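Local coordinates for ammonium transporter (Kuenenia stuttgartiensis, PDB 6EU6), which probably senses ammonium at the membrane, as the Amt-fold, trimer-forming sensor part of an ammonium-responsive histidine kinase, at residues 66-70 with 147-153; 209-213 with 270-274; 237-242 with 284-289. The contacts are given in a common frame with arbitrary orientation. Residue numbers count along the deposited sequence, not the author numbering.

Interaction 1. Residues 66-70 with 147-153; sequences MFGKS and LFSPDQT
Helix 40-67 ends at Phe-67, and Gly-68 (phi/psi -72/-174) leaves helical geometry, so that Lys-69 and Ser-70 run on extended. Facing them, residues 147-153 form an irregular loop that turns at Asp-151 (61/50) with positive phi; CA atoms pair as Phe-67 with Phe-148 (6.0 Å), Gly-68 with Ser-149 (6.1 Å) and Ser-70 with Gln-152 (6.5 Å). Ser-149 OG (chi1 m) donates to Phe-67 O at 2.8 Å, and a water bridges the same carbonyl (2.9 Å) to Ser-149 N (2.8 Å). The loop thus binds the end of a membrane-spanning helix, joining two inter-helix connections of the Amt fold. Gln-152, p at chi1 and t at chi2, grips the backbone with its amide: NE2 donates to Gly-68 O at 2.9 Å and also to Gly-145 O, while OE1 accepts from Ser-70 N at 3.0 Å. Ser-70 OG bonds His-141. Phe-67 (chi1 m) touches Leu-147 through CE1-CD2 at 3.9 Å and Phe-148 through CB-CB at 4.0 Å; Phe-96 meets its ring edge-to-face.

Interaction 2. Residues 209-213 with 270-274; sequences ATLGT and FTAIL
Two helical segments, 209-213 of helix 206-226 and 270-274 of helix 266-280, run nearly parallel, at 11° with axes 11.0 Å apart; the closest CA pair is Thr-213 with Phe-270 (6.9 Å). Ala-209 points toward the partner helix, its CB 3.7 Å from Phe-270 CE2, while its carbonyl O lies over one face of that ring. At the ring edge, Thr-210 OG1 comes within 3.4 Å of Phe-270 CZ, though its hydroxyl bonds Val-206 O one turn back. One turn on, Thr-213 (chi1 m) brings OG1 to 3.4 Å from Phe-270 CD1 and CG2 to 4.1 Å from Ile-273 CG2 and 4.2 Å from Leu-274 CD2. Phe-270 (chi1 m, chi2 -45°) bridges the wide axial gap. Tyr-30 of helix 2-34 packs beside Thr-213, Phe-270 and Leu-274, and Leu-48 of the second subunit covers Phe-270, placing this helix pair at the trimer interface. Thr-213 OG1 donates to Ala-209 O (3.0 Å), as Thr-210 bonds Val-206 O; with both hydroxyls engaged in their own helix, the pair is held by van der Waals packing.

Interaction 3. Residues 237-242 with 284-289; sequences LVILNT and SNMVTP
Residues 237-242 form a regular turn and a half of helix 234-261, against which residues 284-289 curl as a loop ending in the first residue of helix 289-312. Two CA pairs, Val-238 with Ser-284 and Asn-241 with Pro-289, each 5.1 Å apart, set the register. Asn-241 (chi1 m, chi2 -20°) points into the loop and uses its ND2 twice, donating to Ser-284 O at 3.0 Å (160°) and to Val-287 O at 3.0 Å (136°). One side-chain amide on a transmembrane helix of the Amt fold thus satisfies two carbonyls of the loop leading to the N-capped start of helix 289-312, pinning its bend. Asn-241 OD1 approaches Pro-289 N to 3.2 Å, but the proline nitrogen, a tertiary amide, has no hydrogen to give. Thr-242 OG1 (chi1 m) donates to Val-238 O at 2.8 Å; Ser-284 OG makes a weak hydrogen bond with Asn-224. At the N-cap, Thr-288 bonds Ser-291 through their hydroxyls. Leu-237 CD1 (4.1 Å to CD) and Leu-240 CD2 (4.0 Å to CG) make apolar contacts with the Pro-289 ring, and Val-238 CG2 packs on Asn-285 CA at 3.7 Å. Helix 206-226 packs on Val-238 and Thr-242, while Tyr-94 of the second subunit touches Leu-237 and Leu-240.

From the N terminus, interaction 1 comes first: it joins the end of helix 40-67 to the loop after helix 121-144, closing a loop of 76 residues that includes helix 93-114. It is complete before the other two begin. Interaction 2 then opens on helix 206-226 and interaction 3 on helix 234-261; interaction 2 closes on helix 266-280 and interaction 3 in the loop after it, so the two cross in sequence. Interaction 2 joins helices 206-226 and 266-280, while interaction 3 fastens the helix between them in the chain, 234-261, to the loop leading into helix 289-312. Their nearest atoms are about 7 Å apart, and both reach the second subunit, whereas interaction 1, on the opposite side of the chain's centre from interaction 2, touches no other protein chain.

Interaction 1. Residues 66-70 with 147-153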
loop_
_atom_site.group_PDB
_atom_site.type_symbol
_atom_site.label_atom_id
_atom_site.label_comp_id
_atom_site.label_asym_id
_atom_site.label_seq_id
_atom_site.Cartn_x
_atom_site.Cartn_y
_atom_site.Cartn_z
ATOM N N MET A 66 21.925 -19.203 -7.076
ATOM C CA MET A 66 20.629 -19.829 -6.922
ATOM C C MET A 66 20.085 -20.404 -8.253
ATOM O O MET A 66 19.545 -21.502 -8.305
ATOM C CB MET A 66 19.618 -18.790 -6.405
ATOM C CG MET A 66 18.254 -19.409 -6.051
ATOM S SD MET A 66 17.467 -18.343 -4.772
ATOM C CE MET A 66 15.841 -19.146 -4.605
ATOM N N PHE A 67 20.202 -19.627 -9.313
ATOM C CA PHE A 67 19.540 -19.949 -10.571
ATOM C C PHE A 67 20.478 -20.138 -11.788
ATOM O O PHE A 67 19.987 -20.538 -12.863
ATOM C CB PHE A 67 18.512 -18.852 -10.916
ATOM C CG PHE A 67 17.327 -18.855 -9.990
ATOM C CD1 PHE A 67 16.387 -19.919 -10.007
ATOM C CD2 PHE A 67 17.156 -17.846 -9.083
ATOM C CE1 PHE A 67 15.325 -19.924 -9.083
ATOM C CE2 PHE A 67 16.068 -17.813 -8.233
ATOM C CZ PHE A 67 15.181 -18.868 -8.200
ATOM N N GLY A 68 21.767 -19.823 -11.632
ATOM C CA GLY A 68 22.701 -19.969 -12.718
ATOM C C GLY A 68 23.015 -21.450 -13.011
ATOM O O GLY A 68 22.422 -22.386 -12.450
ATOM N N LYS A 69 23.959 -21.623 -13.918
ATOM C CA LYS A 69 24.161 -22.891 -14.523
ATOM C C LYS A 69 24.637 -23.785 -13.425
ATOM O O LYS A 69 25.554 -23.472 -12.663
ATOM C CB LYS A 69 25.117 -22.736 -15.696
ATOM C CG LYS A 69 25.683 -24.027 -16.280
ATOM C CD LYS A 69 26.774 -23.665 -17.291
ATOM C CE LYS A 69 27.624 -24.848 -17.693
ATOM N NZ LYS A 69 26.876 -25.864 -18.496
ATOM N N SER A 70 23.975 -24.923 -13.307
ATOM C CA SER A 70 24.168 -25.783 -12.158
ATOM C C SER A 70 25.478 -26.581 -12.221
ATOM O O SER A 70 25.715 -27.260 -13.198
ATOM C CB SER A 70 23.039 -26.818 -12.011
ATOM O OG SER A 70 23.279 -27.567 -10.822
ATOM N N LEU A 147 14.549 -23.808 -12.206
ATOM C CA LEU A 147 13.394 -22.953 -12.622
ATOM C C LEU A 147 13.742 -21.992 -13.761
ATOM O O LEU A 147 12.894 -21.610 -14.523
ATOM C CB LEU A 147 12.921 -22.109 -11.426
ATOM C CG LEU A 147 11.565 -21.422 -11.340
ATOM C CD1 LEU A 147 10.444 -22.438 -11.330
ATOM C CD2 LEU A 147 11.576 -20.624 -10.021
ATOM N N PHE A 148 14.970 -21.517 -13.818
ATOM C CA PHE A 148 15.291 -20.447 -14.769
ATOM C C PHE A 148 16.188 -20.945 -15.929
ATOM O O PHE A 148 15.878 -20.660 -17.097
ATOM C CB PHE A 148 16.012 -19.287 -14.045
ATOM C CG PHE A 148 16.200 -18.085 -14.894
ATOM C CD1 PHE A 148 15.108 -17.282 -15.254
ATOM C CD2 PHE A 148 17.442 -17.786 -15.412
ATOM C CE1 PHE A 148 15.301 -16.160 -16.059
ATOM C CE2 PHE A 148 17.639 -16.661 -16.219
ATOM C CZ PHE A 148 16.565 -15.843 -16.532
ATOM N N SER A 149 17.301 -21.604 -15.594
ATOM C CA SER A 149 18.376 -21.965 -16.548
ATOM C C SER A 149 17.920 -23.266 -17.206
ATOM O O SER A 149 17.322 -24.148 -16.538
ATOM C CB SER A 149 19.733 -22.151 -15.854
ATOM O OG SER A 149 20.379 -20.909 -15.602
ATOM N N PRO A 150 18.194 -23.401 -18.524
ATOM C CA PRO A 150 17.669 -24.556 -19.316
ATOM C C PRO A 150 18.248 -25.906 -18.873
ATOM O O PRO A 150 19.413 -25.971 -18.533
ATOM C CB PRO A 150 18.107 -24.228 -20.748
ATOM C CG PRO A 150 19.328 -23.389 -20.584
ATOM C CD PRO A 150 19.134 -22.580 -19.315
ATOM N N ASP A 151 17.414 -26.939 -18.789
ATOM C CA ASP A 151 17.893 -28.325 -18.694
ATOM C C ASP A 151 18.730 -28.645 -17.491
ATOM O O ASP A 151 19.793 -29.237 -17.662
ATOM C CB ASP A 151 18.728 -28.687 -19.934
ATOM C CG ASP A 151 18.012 -28.391 -21.239
ATOM O OD1 ASP A 151 16.859 -28.862 -21.381
ATOM O OD2 ASP A 151 18.605 -27.697 -22.115
ATOM N N GLN A 152 18.278 -28.297 -16.278
ATOM C CA GLN A 152 19.075 -28.581 -15.071
ATOM C C GLN A 152 18.162 -28.703 -13.892
ATOM O O GLN A 152 16.979 -28.401 -13.998
ATOM C CB GLN A 152 20.090 -27.480 -14.807
ATOM C CG GLN A 152 19.461 -26.137 -14.435
ATOM C CD GLN A 152 20.508 -25.102 -14.151
ATOM O OE1 GLN A 152 21.487 -24.970 -14.901
ATOM N NE2 GLN A 152 20.339 -24.359 -13.047
ATOM N N THR A 153 18.702 -29.116 -12.763
ATOM C CA THR A 153 17.924 -29.152 -11.563
ATOM C C THR A 153 18.805 -29.097 -10.326
ATOM O O THR A 153 20.018 -29.279 -10.375
ATOM C CB THR A 153 17.037 -30.404 -11.550
ATOM O OG1 THR A 153 16.076 -30.274 -10.523
ATOM C CG2 THR A 153 17.860 -31.670 -11.279
HETATM O O HOH W 1 17.643 -22.193 -12.834
#

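Interaction 2. Residues 209-213 with 270-274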
loop_
_atom_site.group_PDB
_atom_site.type_symbol
_atom_site.label_atom_id
_atom_site.label_comp_id
_atom_site.label_asym_id
_atom_site.label_seq_id
_atom_site.Cartn_x
_atom_site.Cartn_y
_atom_site.Cartn_z
ATOM N N ALA A 209 1.541 -2.893 14.728
ATOM C CA ALA A 209 1.636 -4.312 14.391
ATOM C C ALA A 209 0.426 -4.808 13.567
ATOM O O ALA A 209 0.561 -5.671 12.765
ATOM C CB ALA A 209 1.753 -5.145 15.636
ATOM N N THR A 210 -0.757 -4.276 13.816
ATOM C CA THR A 210 -1.971 -4.637 13.099
ATOM C C THR A 210 -1.819 -4.156 11.666
ATOM O O THR A 210 -2.083 -4.916 10.694
ATOM C CB THR A 210 -3.215 -3.997 13.756
ATOM O OG1 THR A 210 -3.292 -4.423 15.109
ATOM C CG2 THR A 210 -4.472 -4.478 13.100
ATOM N N LEU A 211 -1.357 -2.917 11.503
ATOM C CA LEU A 211 -1.158 -2.411 10.149
ATOM C C LEU A 211 -0.077 -3.291 9.440
ATOM O O LEU A 211 -0.230 -3.615 8.246
ATOM C CB LEU A 211 -0.791 -0.930 10.126
ATOM C CG LEU A 211 -1.842 0.042 10.696
ATOM C CD1 LEU A 211 -1.407 1.518 10.581
ATOM C CD2 LEU A 211 -3.210 -0.125 10.085
ATOM N N GLY A 212 0.946 -3.703 10.191
ATOM C CA GLY A 212 1.973 -4.590 9.681
ATOM C C GLY A 212 1.399 -5.911 9.178
ATOM O O GLY A 212 1.691 -6.339 8.074
ATOM N N THR A 213 0.488 -6.487 9.959
ATOM C CA THR A 213 -0.118 -7.757 9.571
ATOM C C THR A 213 -0.881 -7.578 8.278
ATOM O O THR A 213 -0.765 -8.371 7.378
ATOM C CB THR A 213 -1.045 -8.241 10.736
ATOM O OG1 THR A 213 -0.248 -8.404 11.922
ATOM C CG2 THR A 213 -1.718 -9.480 10.399
ATOM N N PHE A 270 -1.590 -12.462 16.086
ATOM C CA PHE A 270 -0.774 -12.105 14.911
ATOM C C PHE A 270 0.113 -13.232 14.505
ATOM O O PHE A 270 0.207 -13.588 13.315
ATOM C CB PHE A 270 0.171 -10.898 15.198
ATOM C CG PHE A 270 -0.534 -9.600 15.602
ATOM C CD1 PHE A 270 -1.614 -9.143 14.947
ATOM C CD2 PHE A 270 -0.009 -8.811 16.584
ATOM C CE1 PHE A 270 -2.275 -7.976 15.303
ATOM C CE2 PHE A 270 -0.646 -7.639 16.952
ATOM C CZ PHE A 270 -1.762 -7.210 16.280
ATOM N N THR A 271 0.779 -13.842 15.491
ATOM C CA THR A 271 1.652 -14.997 15.208
ATOM C C THR A 271 0.910 -16.033 14.383
ATOM O O THR A 271 1.429 -16.581 13.445
ATOM C CB THR A 271 2.204 -15.599 16.519
ATOM O OG1 THR A 271 2.987 -14.622 17.155
ATOM C CG2 THR A 271 3.057 -16.831 16.277
ATOM N N ALA A 272 -0.307 -16.360 14.794
ATOM C CA ALA A 272 -1.008 -17.392 14.143
ATOM C C ALA A 272 -1.378 -17.034 12.674
ATOM O O ALA A 272 -1.299 -17.885 11.798
ATOM C CB ALA A 272 -2.234 -17.740 14.961
ATOM N N ILE A 273 -1.849 -15.777 12.453
ATOM C CA ILE A 273 -2.196 -15.301 11.145
ATOM C C ILE A 273 -0.987 -15.409 10.224
ATOM O O ILE A 273 -1.074 -15.987 9.155
ATOM C CB ILE A 273 -2.759 -13.858 11.214
ATOM C CG1 ILE A 273 -4.131 -13.945 11.913
ATOM C CG2 ILE A 273 -2.886 -13.332 9.805
ATOM C CD1 ILE A 273 -4.687 -12.614 12.341
ATOM N N LEU A 274 0.137 -14.861 10.667
ATOM C CA LEU A 274 1.299 -14.874 9.831
ATOM C C LEU A 274 1.827 -16.309 9.569
ATOM O O LEU A 274 2.279 -16.605 8.462
ATOM C CB LEU A 274 2.390 -13.996 10.432
ATOM C CG LEU A 274 2.198 -12.521 10.658
ATOM C CD1 LEU A 274 3.594 -11.935 10.965
ATOM C CD2 LEU A 274 1.614 -11.887 9.450
#

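Interaction 3. Residues 237-242 with 284-289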
loop_
_atom_site.group_PDB
_atom_site.type_symbol
_atom_site.label_atom_id
_atom_site.label_comp_id
_atom_site.label_asym_id
_atom_site.label_seq_id
_atom_site.Cartn_x
_atom_site.Cartn_y
_atom_site.Cartn_z
ATOM N N LEU A 237 -7.453 -18.694 -7.645
ATOM C CA LEU A 237 -7.441 -19.826 -6.722
ATOM C C LEU A 237 -6.339 -19.635 -5.709
ATOM O O LEU A 237 -6.563 -19.857 -4.522
ATOM C CB LEU A 237 -7.268 -21.162 -7.490
ATOM C CG LEU A 237 -7.034 -22.448 -6.662
ATOM C CD1 LEU A 237 -8.191 -22.676 -5.751
ATOM C CD2 LEU A 237 -6.847 -23.620 -7.638
ATOM N N VAL A 238 -5.142 -19.268 -6.188
ATOM C CA VAL A 238 -3.973 -19.173 -5.292
ATOM C C VAL A 238 -4.246 -18.072 -4.244
ATOM O O VAL A 238 -3.963 -18.211 -3.059
ATOM C CB VAL A 238 -2.741 -18.819 -6.095
ATOM C CG1 VAL A 238 -1.609 -18.399 -5.174
ATOM C CG2 VAL A 238 -2.368 -20.044 -6.920
ATOM N N ILE A 239 -4.747 -16.938 -4.740
ATOM C CA ILE A 239 -5.003 -15.794 -3.822
ATOM C C ILE A 239 -6.120 -16.067 -2.830
ATOM O O ILE A 239 -6.010 -15.719 -1.673
ATOM C CB ILE A 239 -5.209 -14.547 -4.668
ATOM C CG1 ILE A 239 -3.812 -14.190 -5.182
ATOM C CG2 ILE A 239 -5.807 -13.418 -3.840
ATOM C CD1 ILE A 239 -3.636 -12.995 -6.042
ATOM N N LEU A 240 -7.194 -16.682 -3.305
ATOM C CA LEU A 240 -8.273 -17.111 -2.435
ATOM C C LEU A 240 -7.766 -18.094 -1.391
ATOM O O LEU A 240 -8.005 -17.920 -0.201
ATOM C CB LEU A 240 -9.410 -17.727 -3.257
ATOM C CG LEU A 240 -10.575 -18.265 -2.396
ATOM C CD1 LEU A 240 -11.256 -17.124 -1.586
ATOM C CD2 LEU A 240 -11.628 -19.028 -3.199
ATOM N N ASN A 241 -6.941 -19.068 -1.792
ATOM C CA ASN A 241 -6.413 -19.958 -0.795
ATOM C C ASN A 241 -5.519 -19.230 0.193
ATOM O O ASN A 241 -5.500 -19.563 1.389
ATOM C CB ASN A 241 -5.589 -21.087 -1.435
ATOM C CG ASN A 241 -6.429 -22.089 -2.165
ATOM O OD1 ASN A 241 -7.657 -22.227 -1.945
ATOM N ND2 ASN A 241 -5.772 -22.808 -3.085
ATOM N N THR A 242 -4.697 -18.275 -0.279
ATOM C CA THR A 242 -3.859 -17.560 0.643
ATOM C C THR A 242 -4.731 -16.846 1.699
ATOM O O THR A 242 -4.467 -16.892 2.848
ATOM C CB THR A 242 -2.997 -16.562 -0.160
ATOM O OG1 THR A 242 -2.176 -17.327 -1.053
ATOM C CG2 THR A 242 -2.141 -15.727 0.741
ATOM N N SER A 284 -0.143 -23.214 -2.090
ATOM C CA SER A 284 -1.394 -22.519 -2.432
ATOM C C SER A 284 -1.855 -22.774 -3.867
ATOM O O SER A 284 -3.014 -22.549 -4.161
ATOM C CB SER A 284 -1.281 -21.008 -2.152
ATOM O OG SER A 284 -0.185 -20.541 -2.866
ATOM N N ASN A 285 -0.980 -23.242 -4.775
ATOM C CA ASN A 285 -1.389 -23.524 -6.147
ATOM C C ASN A 285 -1.976 -24.932 -6.318
ATOM O O ASN A 285 -2.507 -25.248 -7.388
ATOM C CB ASN A 285 -0.194 -23.410 -7.075
ATOM C CG ASN A 285 0.911 -24.442 -6.743
ATOM O OD1 ASN A 285 1.210 -24.747 -5.572
ATOM N ND2 ASN A 285 1.520 -24.969 -7.767
ATOM N N MET A 286 -1.926 -25.759 -5.288
ATOM C CA MET A 286 -2.234 -27.193 -5.459
ATOM C C MET A 286 -3.235 -27.744 -4.527
ATOM O O MET A 286 -3.488 -28.958 -4.548
ATOM C CB MET A 286 -0.954 -28.065 -5.426
ATOM C CG MET A 286 -0.066 -27.977 -4.234
ATOM S SD MET A 286 1.622 -28.726 -4.411
ATOM C CE MET A 286 2.167 -27.967 -5.836
ATOM N N VAL A 287 -3.849 -26.869 -3.743
ATOM C CA VAL A 287 -4.859 -27.283 -2.759
ATOM C C VAL A 287 -6.165 -26.587 -3.088
ATOM O O VAL A 287 -6.183 -25.639 -3.865
ATOM C CB VAL A 287 -4.445 -27.012 -1.299
ATOM C CG1 VAL A 287 -3.097 -27.637 -1.012
ATOM C CG2 VAL A 287 -4.393 -25.504 -0.942
ATOM N N THR A 288 -7.245 -27.112 -2.537
ATOM C CA THR A 288 -8.588 -26.530 -2.634
ATOM C C THR A 288 -8.782 -25.497 -1.496
ATOM O O THR A 288 -8.099 -25.548 -0.467
ATOM C CB THR A 288 -9.703 -27.640 -2.465
ATOM O OG1 THR A 288 -9.597 -28.230 -1.157
ATOM C CG2 THR A 288 -9.632 -28.745 -3.544
ATOM N N PRO A 289 -9.762 -24.611 -1.633
ATOM C CA PRO A 289 -9.965 -23.666 -0.556
ATOM C C PRO A 289 -10.278 -24.319 0.792
ATOM O O PRO A 289 -9.781 -23.826 1.817
ATOM C CB PRO A 289 -11.143 -22.832 -1.041
ATOM C CG PRO A 289 -11.065 -22.904 -2.517
ATOM C CD PRO A 289 -10.587 -24.306 -2.811
#